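Local coordinates for protein putative poly(3-hydroxybutyrate) depolymerase LpqC (Bordetella parapertussis 12822, PDB 3D0K) that probably hydrolyses ester bonds, perhaps those of poly(3-hydroxybutyrate), as a serine hydrolase of the alpha/beta-hydrolase fold, at residues F40-Y50 with D79-F90; Q262-G270 with M289-A299. All blocks are in the same frame, centred on the assembly; numbering follows the deposited sequence. Where two conformers were deposited one is given.

Contact 1: residues F40-Y50 with D79-F90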
loop_
_atom_site.group_PDB
_atom_site.type_symbol
_atom_site.label_atom_id
_atom_site.label_comp_id
_atom_site.label_asym_id
_atom_site.label_seq_id
_atom_site.Cartn_x
_atom_site.Cartn_y
_atom_site.Cartn_z
ATOM N N PHE A 40 -0.284 12.323 11.643
ATOM C CA PHE A 40 -0.583 12.263 10.214
ATOM C C PHE A 40 -2.082 12.457 10.032
ATOM O O PHE A 40 -2.805 12.794 10.997
ATOM C CB PHE A 40 -0.076 10.949 9.602
ATOM C CG PHE A 40 -0.636 9.703 10.269
ATOM C CD1 PHE A 40 -0.080 9.231 11.464
ATOM C CD2 PHE A 40 -1.656 8.949 9.642
ATOM C CE1 PHE A 40 -0.528 8.079 12.058
ATOM C CE2 PHE A 40 -2.115 7.780 10.231
ATOM C CZ PHE A 40 -1.553 7.341 11.439
ATOM N N THR A 41 -2.544 12.273 8.811
ATOM C CA THR A 41 -3.913 12.623 8.466
ATOM C C THR A 41 -4.579 11.435 7.784
ATOM O O THR A 41 -3.960 10.775 6.967
ATOM C CB THR A 41 -3.964 13.854 7.528
ATOM O OG1 THR A 41 -3.224 14.926 8.130
ATOM C CG2 THR A 41 -5.439 14.299 7.285
ATOM N N LEU A 42 -5.825 11.186 8.132
ATOM C CA LEU A 42 -6.636 10.228 7.384
ATOM C C LEU A 42 -7.502 11.054 6.449
ATOM O O LEU A 42 -8.400 11.789 6.900
ATOM C CB LEU A 42 -7.502 9.358 8.289
ATOM C CG LEU A 42 -6.865 8.734 9.541
ATOM C CD1 LEU A 42 -7.871 7.847 10.296
ATOM C CD2 LEU A 42 -5.691 7.886 9.002
ATOM N N ASN A 43 -7.182 11.007 5.166
ATOM C CA ASN A 43 -8.054 11.626 4.165
ATOM C C ASN A 43 -9.038 10.543 3.780
ATOM O O ASN A 43 -8.672 9.508 3.241
ATOM C CB ASN A 43 -7.263 12.142 2.956
ATOM C CG ASN A 43 -6.530 13.417 3.287
ATOM O OD1 ASN A 43 -7.188 14.441 3.542
ATOM N ND2 ASN A 43 -5.173 13.361 3.372
ATOM N N THR A 44 -10.296 10.766 4.136
ATOM C CA THR A 44 -11.290 9.709 4.064
ATOM C C THR A 44 -12.416 10.048 3.088
ATOM O O THR A 44 -12.670 11.237 2.774
ATOM C CB THR A 44 -11.899 9.444 5.457
ATOM O OG1 THR A 44 -12.595 10.633 5.924
ATOM C CG2 THR A 44 -10.806 9.044 6.417
ATOM N N TYR A 45 -13.108 9.005 2.633
ATOM C CA TYR A 45 -14.387 9.214 1.949
ATOM C C TYR A 45 -15.366 8.160 2.394
ATOM O O TYR A 45 -15.076 6.947 2.348
ATOM C CB TYR A 45 -14.243 9.177 0.436
ATOM C CG TYR A 45 -15.548 9.389 -0.255
ATOM C CD1 TYR A 45 -16.127 10.663 -0.300
ATOM C CD2 TYR A 45 -16.188 8.331 -0.917
ATOM C CE1 TYR A 45 -17.375 10.868 -0.957
ATOM C CE2 TYR A 45 -17.432 8.523 -1.577
ATOM C CZ TYR A 45 -18.021 9.772 -1.577
ATOM O OH TYR A 45 -19.226 9.941 -2.242
ATOM N N ARG A 46 -16.542 8.618 2.790
ATOM C CA ARG A 46 -17.615 7.712 3.101
ATOM C C ARG A 46 -18.802 7.989 2.179
ATOM O O ARG A 46 -19.317 9.107 2.148
ATOM C CB ARG A 46 -18.054 7.878 4.571
ATOM C CG ARG A 46 -19.254 7.021 4.892
ATOM C CD ARG A 46 -19.581 7.117 6.368
ATOM N NE ARG A 46 -20.780 6.330 6.608
ATOM C CZ ARG A 46 -20.982 5.630 7.709
ATOM N NH1 ARG A 46 -22.076 4.908 7.819
ATOM N NH2 ARG A 46 -20.063 5.657 8.691
ATOM N N PRO A 47 -19.215 6.990 1.377
ATOM C CA PRO A 47 -20.363 7.208 0.456
ATOM C C PRO A 47 -21.689 7.199 1.200
ATOM O O PRO A 47 -21.798 6.596 2.274
ATOM C CB PRO A 47 -20.348 5.981 -0.473
ATOM C CG PRO A 47 -19.622 4.948 0.285
ATOM C CD PRO A 47 -18.637 5.643 1.266
ATOM N N TYR A 48 -22.718 7.799 0.609
ATOM C CA TYR A 48 -24.058 7.548 1.137
ATOM C C TYR A 48 -24.349 6.057 0.997
ATOM O O TYR A 48 -23.942 5.429 0.038
ATOM C CB TYR A 48 -25.102 8.349 0.391
ATOM C CG TYR A 48 -24.947 9.812 0.661
ATOM C CD1 TYR A 48 -25.315 10.346 1.891
ATOM C CD2 TYR A 48 -24.491 10.669 -0.326
ATOM C CE1 TYR A 48 -25.213 11.714 2.167
ATOM C CE2 TYR A 48 -24.376 12.052 -0.065
ATOM C CZ TYR A 48 -24.744 12.547 1.181
ATOM O OH TYR A 48 -24.622 13.879 1.441
ATOM N N GLY A 49 -24.957 5.489 2.024
ATOM C CA GLY A 49 -25.339 4.117 1.957
ATOM C C GLY A 49 -24.269 3.180 2.468
ATOM O O GLY A 49 -24.471 1.966 2.415
ATOM N N TYR A 50 -23.142 3.723 2.947
ATOM C CA TYR A 50 -22.141 2.910 3.624
ATOM C C TYR A 50 -22.742 2.306 4.898
ATOM O O TYR A 50 -23.354 2.997 5.690
ATOM C CB TYR A 50 -20.872 3.712 3.952
ATOM C CG TYR A 50 -19.818 2.762 4.475
ATOM C CD1 TYR A 50 -19.536 2.692 5.845
ATOM C CD2 TYR A 50 -19.203 1.853 3.614
ATOM C CE1 TYR A 50 -18.632 1.754 6.342
ATOM C CE2 TYR A 50 -18.296 0.897 4.105
ATOM C CZ TYR A 50 -18.026 0.867 5.471
ATOM O OH TYR A 50 -17.137 -0.066 5.966
ATOM N N ASP A 79 -18.699 5.098 -4.361
ATOM C CA ASP A 79 -20.153 5.387 -4.529
ATOM C C ASP A 79 -20.877 4.176 -5.122
ATOM O O ASP A 79 -22.017 3.869 -4.729
ATOM C CB ASP A 79 -20.324 6.564 -5.478
ATOM C CG ASP A 79 -19.988 7.886 -4.823
ATOM O OD1 ASP A 79 -19.931 7.954 -3.577
ATOM O OD2 ASP A 79 -19.773 8.875 -5.558
ATOM N N ARG A 80 -20.243 3.514 -6.099
ATOM C CA ARG A 80 -20.860 2.343 -6.784
ATOM C C ARG A 80 -20.930 1.108 -5.842
ATOM O O ARG A 80 -21.974 0.467 -5.666
ATOM C CB ARG A 80 -20.070 2.035 -8.071
ATOM C CG ARG A 80 -20.597 0.859 -8.895
ATOM C CD ARG A 80 -20.409 1.134 -10.403
ATOM N NE ARG A 80 -20.468 -0.092 -11.214
ATOM C CZ ARG A 80 -19.399 -0.801 -11.595
ATOM N NH1 ARG A 80 -18.159 -0.413 -11.283
ATOM N NH2 ARG A 80 -19.571 -1.895 -12.318
ATOM N N HIS A 81 -19.824 0.829 -5.175
ATOM C CA HIS A 81 -19.703 -0.368 -4.374
ATOM C C HIS A 81 -19.916 -0.192 -2.894
ATOM O O HIS A 81 -19.891 -1.198 -2.169
ATOM C CB HIS A 81 -18.351 -1.047 -4.648
ATOM C CG HIS A 81 -18.140 -1.382 -6.083
ATOM N ND1 HIS A 81 -18.848 -2.380 -6.712
ATOM C CD2 HIS A 81 -17.330 -0.840 -7.020
ATOM C CE1 HIS A 81 -18.484 -2.437 -7.977
ATOM N NE2 HIS A 81 -17.547 -1.530 -8.186
ATOM N N LYS A 82 -20.137 1.058 -2.440
ATOM C CA LYS A 82 -20.325 1.373 -0.994
ATOM C C LYS A 82 -19.069 0.962 -0.192
ATOM O O LYS A 82 -19.125 0.133 0.690
ATOM C CB LYS A 82 -21.595 0.738 -0.444
ATOM C CG LYS A 82 -22.878 1.080 -1.258
ATOM C CD LYS A 82 -22.968 2.565 -1.483
ATOM C CE LYS A 82 -24.242 2.924 -2.272
ATOM N NZ LYS A 82 -23.987 4.208 -2.994
ATOM N N LEU A 83 -17.948 1.568 -0.531
ATOM C CA LEU A 83 -16.695 1.286 0.136
ATOM C C LEU A 83 -16.360 2.462 1.022
ATOM O O LEU A 83 -16.520 3.601 0.588
ATOM C CB LEU A 83 -15.571 1.215 -0.913
ATOM C CG LEU A 83 -15.904 0.357 -2.152
ATOM C CD1 LEU A 83 -14.840 0.533 -3.224
ATOM C CD2 LEU A 83 -16.048 -1.107 -1.714
ATOM N N LEU A 84 -15.757 2.192 2.190
ATOM C CA LEU A 84 -15.197 3.271 2.998
ATOM C C LEU A 84 -13.727 3.491 2.578
ATOM O O LEU A 84 -12.924 2.576 2.623
ATOM C CB LEU A 84 -15.266 2.884 4.464
ATOM C CG LEU A 84 -14.674 3.932 5.433
ATOM C CD1 LEU A 84 -15.533 5.220 5.414
ATOM C CD2 LEU A 84 -14.584 3.293 6.860
ATOM N N ILE A 85 -13.394 4.686 2.117
ATOM C CA ILE A 85 -12.021 4.959 1.662
ATOM C C ILE A 85 -11.204 5.651 2.731
ATOM O O ILE A 85 -11.650 6.669 3.268
ATOM C CB ILE A 85 -12.029 5.863 0.378
ATOM C CG1 ILE A 85 -12.911 5.234 -0.720
ATOM C CG2 ILE A 85 -10.550 6.097 -0.132
ATOM C CD1 ILE A 85 -12.610 3.758 -1.109
ATOM N N VAL A 86 -10.031 5.093 3.073
ATOM C CA VAL A 86 -9.159 5.703 4.071
ATOM C C VAL A 86 -7.777 5.816 3.467
ATOM O O VAL A 86 -7.150 4.777 3.135
ATOM C CB VAL A 86 -9.047 4.809 5.339
ATOM C CG1 VAL A 86 -8.063 5.378 6.324
ATOM C CG2 VAL A 86 -10.450 4.633 6.013
ATOM N N ALA A 87 -7.300 7.057 3.360
ATOM C CA ALA A 87 -5.979 7.327 2.820
ATOM C C ALA A 87 -5.057 7.918 3.911
ATOM O O ALA A 87 -5.042 9.155 4.106
ATOM C CB ALA A 87 -6.090 8.222 1.616
ATOM N N PRO A 88 -4.313 7.039 4.626
ATOM C CA PRO A 88 -3.339 7.526 5.605
ATOM C C PRO A 88 -2.297 8.349 4.852
ATOM O O PRO A 88 -1.631 7.827 3.949
ATOM C CB PRO A 88 -2.721 6.240 6.187
ATOM C CG PRO A 88 -3.781 5.131 5.888
ATOM C CD PRO A 88 -4.316 5.558 4.538
ATOM N N THR A 89 -2.131 9.608 5.277
ATOM C CA THR A 89 -1.383 10.602 4.523
ATOM C C THR A 89 -0.201 11.131 5.329
ATOM O O THR A 89 -0.393 11.698 6.395
ATOM C CB THR A 89 -2.315 11.746 4.147
ATOM O OG1 THR A 89 -3.423 11.185 3.430
ATOM C CG2 THR A 89 -1.604 12.740 3.280
ATOM N N PHE A 90 1.010 10.979 4.772
ATOM C CA PHE A 90 2.261 11.268 5.527
ATOM C C PHE A 90 2.957 12.425 4.843
ATOM O O PHE A 90 3.504 12.274 3.754
ATOM C CB PHE A 90 3.155 9.992 5.582
ATOM C CG PHE A 90 2.486 8.832 6.274
ATOM C CD1 PHE A 90 2.522 8.716 7.650
ATOM C CD2 PHE A 90 1.740 7.891 5.536
ATOM C CE1 PHE A 90 1.885 7.671 8.280
ATOM C CE2 PHE A 90 1.104 6.847 6.138
ATOM C CZ PHE A 90 1.140 6.745 7.527
HETATM O O HOH W 1 -22.314 8.571 -2.125
#

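Contact 2: residues Q262-G270 with M289-A299. With SO4 (sulfate ion), chain J.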
loop_
_atom_site.group_PDB
_atom_site.type_symbol
_atom_site.label_atom_id
_atom_site.label_comp_id
_atom_site.label_asym_id
_atom_site.label_seq_id
_atom_site.Cartn_x
_atom_site.Cartn_y
_atom_site.Cartn_z
ATOM N N GLN A 262 0.571 -12.717 -7.593
ATOM C CA GLN A 262 0.122 -12.669 -8.960
ATOM C C GLN A 262 0.650 -11.382 -9.553
ATOM O O GLN A 262 0.527 -10.312 -8.936
ATOM C CB GLN A 262 -1.411 -12.664 -9.018
ATOM C CG GLN A 262 -2.062 -13.699 -8.072
ATOM C CD GLN A 262 -2.468 -15.012 -8.755
ATOM O OE1 GLN A 262 -3.623 -15.455 -8.618
ATOM N NE2 GLN A 262 -1.545 -15.629 -9.507
ATOM N N LEU A 263 1.221 -11.493 -10.740
ATOM C CA LEU A 263 1.625 -10.355 -11.546
ATOM C C LEU A 263 0.514 -9.998 -12.541
ATOM O O LEU A 263 0.169 -10.794 -13.427
ATOM C CB LEU A 263 2.946 -10.651 -12.277
ATOM C CG LEU A 263 3.426 -9.506 -13.202
ATOM C CD1 LEU A 263 3.817 -8.241 -12.388
ATOM C CD2 LEU A 263 4.607 -9.893 -14.127
ATOM N N GLN A 264 -0.063 -8.819 -12.408
ATOM C CA GLN A 264 -1.155 -8.447 -13.309
ATOM C C GLN A 264 -0.721 -7.263 -14.151
ATOM O O GLN A 264 -0.563 -6.168 -13.637
ATOM C CB GLN A 264 -2.424 -8.113 -12.478
ATOM C CG GLN A 264 -3.547 -7.544 -13.344
ATOM C CD GLN A 264 -4.104 -8.572 -14.306
ATOM O OE1 GLN A 264 -3.923 -8.484 -15.542
ATOM N NE2 GLN A 264 -4.801 -9.553 -13.754
ATOM N N VAL A 265 -0.447 -7.477 -15.441
ATOM C CA VAL A 265 -0.040 -6.386 -16.290
ATOM C C VAL A 265 -1.274 -5.626 -16.734
ATOM O O VAL A 265 -2.262 -6.232 -17.140
ATOM C CB VAL A 265 0.704 -6.925 -17.520
ATOM C CG1 VAL A 265 1.134 -5.775 -18.443
ATOM C CG2 VAL A 265 1.922 -7.757 -17.029
ATOM N N VAL A 266 -1.226 -4.308 -16.673
ATOM C CA VAL A 266 -2.292 -3.464 -17.220
ATOM C C VAL A 266 -1.905 -2.910 -18.621
ATOM O O VAL A 266 -1.032 -2.053 -18.741
ATOM C CB VAL A 266 -2.664 -2.327 -16.243
ATOM C CG1 VAL A 266 -3.919 -1.597 -16.717
ATOM C CG2 VAL A 266 -2.913 -2.863 -14.847
ATOM N N PRO A 267 -2.580 -3.389 -19.690
ATOM C CA PRO A 267 -2.182 -2.928 -21.011
ATOM C C PRO A 267 -2.572 -1.462 -21.257
ATOM O O PRO A 267 -3.726 -1.043 -20.986
ATOM C CB PRO A 267 -2.909 -3.888 -21.980
ATOM C CG PRO A 267 -3.817 -4.762 -21.152
ATOM C CD PRO A 267 -3.724 -4.317 -19.717
ATOM N N GLY A 268 -1.597 -0.690 -21.725
ATOM C CA GLY A 268 -1.824 0.691 -22.163
ATOM C C GLY A 268 -1.893 1.760 -21.075
ATOM O O GLY A 268 -2.229 2.893 -21.365
ATOM N N ILE A 269 -1.577 1.419 -19.834
ATOM C CA ILE A 269 -1.597 2.367 -18.743
ATOM C C ILE A 269 -0.163 2.536 -18.287
ATOM O O ILE A 269 0.572 1.561 -18.234
ATOM C CB ILE A 269 -2.487 1.876 -17.574
ATOM C CG1 ILE A 269 -3.961 1.690 -18.020
ATOM C CG2 ILE A 269 -2.480 2.855 -16.390
ATOM C CD1 ILE A 269 -4.562 2.959 -18.738
ATOM N N GLY A 270 0.224 3.763 -17.944
ATOM C CA GLY A 270 1.597 4.014 -17.496
ATOM C C GLY A 270 1.624 4.358 -16.016
ATOM O O GLY A 270 0.974 3.703 -15.210
HETATM N N MSE A 289 -10.891 -7.005 -15.602
HETATM C CA MSE A 289 -10.095 -5.954 -16.156
HETATM C C MSE A 289 -10.997 -5.073 -17.042
HETATM O O MSE A 289 -11.834 -5.598 -17.830
HETATM C CB MSE A 289 -8.921 -6.583 -16.917
HETATM C CG MSE A 289 -8.022 -5.642 -17.648
HETATM SE SE MSE A 289 -6.757 -4.749 -16.404
HETATM C CE MSE A 289 -6.324 -6.232 -15.320
ATOM N N PRO A 290 -10.890 -3.736 -16.919
ATOM C CA PRO A 290 -11.658 -2.904 -17.874
ATOM C C PRO A 290 -11.312 -3.263 -19.326
ATOM O O PRO A 290 -10.197 -3.727 -19.611
ATOM C CB PRO A 290 -11.192 -1.476 -17.555
ATOM C CG PRO A 290 -10.759 -1.534 -16.154
ATOM C CD PRO A 290 -10.129 -2.904 -15.976
ATOM N N ASP A 291 -12.247 -3.056 -20.248
ATOM C CA ASP A 291 -11.947 -3.392 -21.633
ATOM C C ASP A 291 -11.043 -2.324 -22.312
ATOM O O ASP A 291 -10.786 -1.258 -21.735
ATOM C CB ASP A 291 -13.236 -3.729 -22.410
ATOM C CG ASP A 291 -14.158 -2.538 -22.606
ATOM O OD1 ASP A 291 -15.389 -2.774 -22.774
ATOM O OD2 ASP A 291 -13.679 -1.374 -22.619
ATOM N N ALA A 292 -10.556 -2.620 -23.520
ATOM C CA ALA A 292 -9.598 -1.742 -24.201
ATOM C C ALA A 292 -10.103 -0.307 -24.344
ATOM O O ALA A 292 -9.327 0.637 -24.173
ATOM C CB ALA A 292 -9.183 -2.318 -25.557
ATOM N N ALA A 293 -11.399 -0.154 -24.619
ATOM C CA ALA A 293 -12.038 1.160 -24.774
ATOM C C ALA A 293 -11.994 1.948 -23.482
ATOM O O ALA A 293 -11.707 3.155 -23.480
ATOM C CB ALA A 293 -13.491 1.007 -25.250
ATOM N N GLU A 294 -12.306 1.280 -22.375
ATOM C CA GLU A 294 -12.189 1.899 -21.069
ATOM C C GLU A 294 -10.738 2.220 -20.763
ATOM O O GLU A 294 -10.399 3.341 -20.383
ATOM C CB GLU A 294 -12.763 0.993 -19.988
ATOM C CG GLU A 294 -14.000 1.554 -19.342
ATOM C CD GLU A 294 -13.661 2.558 -18.274
ATOM O OE1 GLU A 294 -13.553 2.123 -17.109
ATOM O OE2 GLU A 294 -13.489 3.759 -18.608
ATOM N N LEU A 295 -9.871 1.233 -20.928
ATOM C CA LEU A 295 -8.443 1.476 -20.677
ATOM C C LEU A 295 -7.958 2.683 -21.485
ATOM O O LEU A 295 -7.299 3.558 -20.943
ATOM C CB LEU A 295 -7.606 0.243 -20.976
ATOM C CG LEU A 295 -7.873 -0.915 -20.018
ATOM C CD1 LEU A 295 -7.046 -2.093 -20.411
ATOM C CD2 LEU A 295 -7.647 -0.540 -18.534
ATOM N N ALA A 296 -8.333 2.763 -22.755
ATOM C CA ALA A 296 -7.976 3.929 -23.576
ATOM C C ALA A 296 -8.557 5.227 -23.017
ATOM O O ALA A 296 -7.902 6.273 -23.061
ATOM C CB ALA A 296 -8.378 3.717 -25.045
ATOM N N ARG A 297 -9.761 5.150 -22.452
ATOM C CA ARG A 297 -10.376 6.299 -21.807
ATOM C C ARG A 297 -9.499 6.730 -20.650
ATOM O O ARG A 297 -9.191 7.916 -20.515
ATOM C CB ARG A 297 -11.771 5.945 -21.292
ATOM C CG ARG A 297 -12.675 7.125 -21.002
ATOM C CD ARG A 297 -14.139 6.729 -21.261
ATOM N NE ARG A 297 -14.348 6.184 -22.618
ATOM C CZ ARG A 297 -14.764 4.941 -22.903
ATOM N NH1 ARG A 297 -15.045 4.070 -21.929
ATOM N NH2 ARG A 297 -14.913 4.569 -24.177
ATOM N N LEU A 298 -9.098 5.758 -19.822
ATOM C CA LEU A 298 -8.244 6.011 -18.661
ATOM C C LEU A 298 -6.841 6.493 -19.034
ATOM O O LEU A 298 -6.268 7.293 -18.312
ATOM C CB LEU A 298 -8.183 4.773 -17.761
ATOM C CG LEU A 298 -9.497 4.443 -17.062
ATOM C CD1 LEU A 298 -9.497 3.051 -16.440
ATOM C CD2 LEU A 298 -9.798 5.481 -16.001
ATOM N N ALA A 299 -6.304 6.035 -20.161
ATOM C CA ALA A 299 -4.964 6.447 -20.603
ATOM C C ALA A 299 -4.931 7.908 -21.080
ATOM O O ALA A 299 -5.975 8.570 -21.189
ATOM C CB ALA A 299 -4.430 5.512 -21.691
HETATM S S SO4 J . -12.024 -5.632 -25.182
HETATM O O1 SO4 J . -11.318 -6.410 -26.195
HETATM O O2 SO4 J . -11.378 -5.872 -23.893
HETATM O O3 SO4 J . -11.941 -4.215 -25.527
HETATM O O4 SO4 J . -13.432 -6.034 -25.121
#

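Contact 1: residues F40-Y50 with D79-F90
Strands 40-46 and 84-89 run antiparallel, their axes 4.6 Å apart at closest approach, with Thr41-Thr89, Asn43-Ala87 and Tyr45-Ile85 as hydrogen-bonded pairs and Leu42-Pro88 and Thr44-Val86 as non-hydrogen-bonded pairs between them. Because Pro88 falls at a non-hydrogen-bonded position, its missing N-H costs this pairing nothing. On the face that carries Asn43 and Thr89, the side chains of these two residues cross at about a right angle, and Asn43 ND2 gives a bond of 2.8 Å to Thr89 OG1, which lies close to the amide plane. That hydroxyl in turn donates to Ala87 O at 2.7 Å; Asn43 N reaches the same oxygen from the opposite face of the carbonyl, so the acceptor is gripped by two donors. Farther along this face, Tyr45 CG stands anti to the backbone N (chi1 180°), which carries the ring along the sheet face to the end of helix 75-81. There Tyr45 OH donates to Asp79 OD1 in a very short bond of 2.5 Å, with the carboxylate oxygen in the ring plane and the two planes 63° apart. A water bridges the same OD1 to Tyr48 N. Past the strand, a type II turn from Pro47 to Tyr50 brings the Tyr50 ring back to Leu84, whose CB sits over one face of it, 3.8 Å from the ring centroid, in a CH-pi contact. At the other end Phe40 and Phe90 lie side by side in an offset stack, centroids 5.0 Å apart. Strand 23-29 pairs with the other edge of 40-46, while strand 56-60 flanks 84-89; helix 122-133 packs on the face bearing Leu42 and Val86, through Val127 and Ile131.

Contact 2: residues Q262-G270 with M289-A299
The last strand of the central sheet, 262-266, and the turn that follows it are packed against the C-terminal helix 292-298 by apolar side chains. Leu295 points from the helix toward the turn, and its CD1 reaches Pro267 O at 3.5 Å. The other branch, Leu295 CD2, lies 4.3 Å from Val266 CG1. Ile269 approaches the end of the same helix, placing CD1 3.6 Å from Leu295 O and 3.9 Å from Ala299 CB. The type II turn from Val266 to Ile269 has Gly268 at its positive-phi position, and Gly268 N is held by Asp214. In the alpha/beta-hydrolase fold the loop after the last strand usually carries the catalytic histidine, consistent with His271 lying just beyond in a probable triad with Ser148 and Asp216. Ahead of the helix, selenomethionine Met289 bends at chi2 (78°) and chi3, bringing its SE to 4.3 Å from Val266 CG1 and its CE against the side chain of Gln264. Asp291 is the N-cap, OD2 accepting from Glu294 N, and a sulfate, probably from the crystallisation liquor, accepts through O3 from Ala292 N at 2.9 Å.

From the N terminus, helix 11-18 and strand 23-29 lead to strand 40-46, and the chain continues through strand 56-60 and helices 67-73 and 75-81 to strand 84-89, where contact 1 closes a loop of 28 residues by strand pairing. Parallel strands 142-147, 168-172 and 209-213 with their helices follow before 262-266. Contact 2 closes a shorter, mostly helical loop of 18 residues, including helix 273-286. The two loops lie in series, neither enclosing nor crossing the other. Their centres are 24 Å apart: contact 1 joins the antiparallel strands at one edge to 84-89, where the parallel part begins; contact 2 packs the last helix and the residues before it on the C-terminal end of the outermost parallel strand and the turn after it.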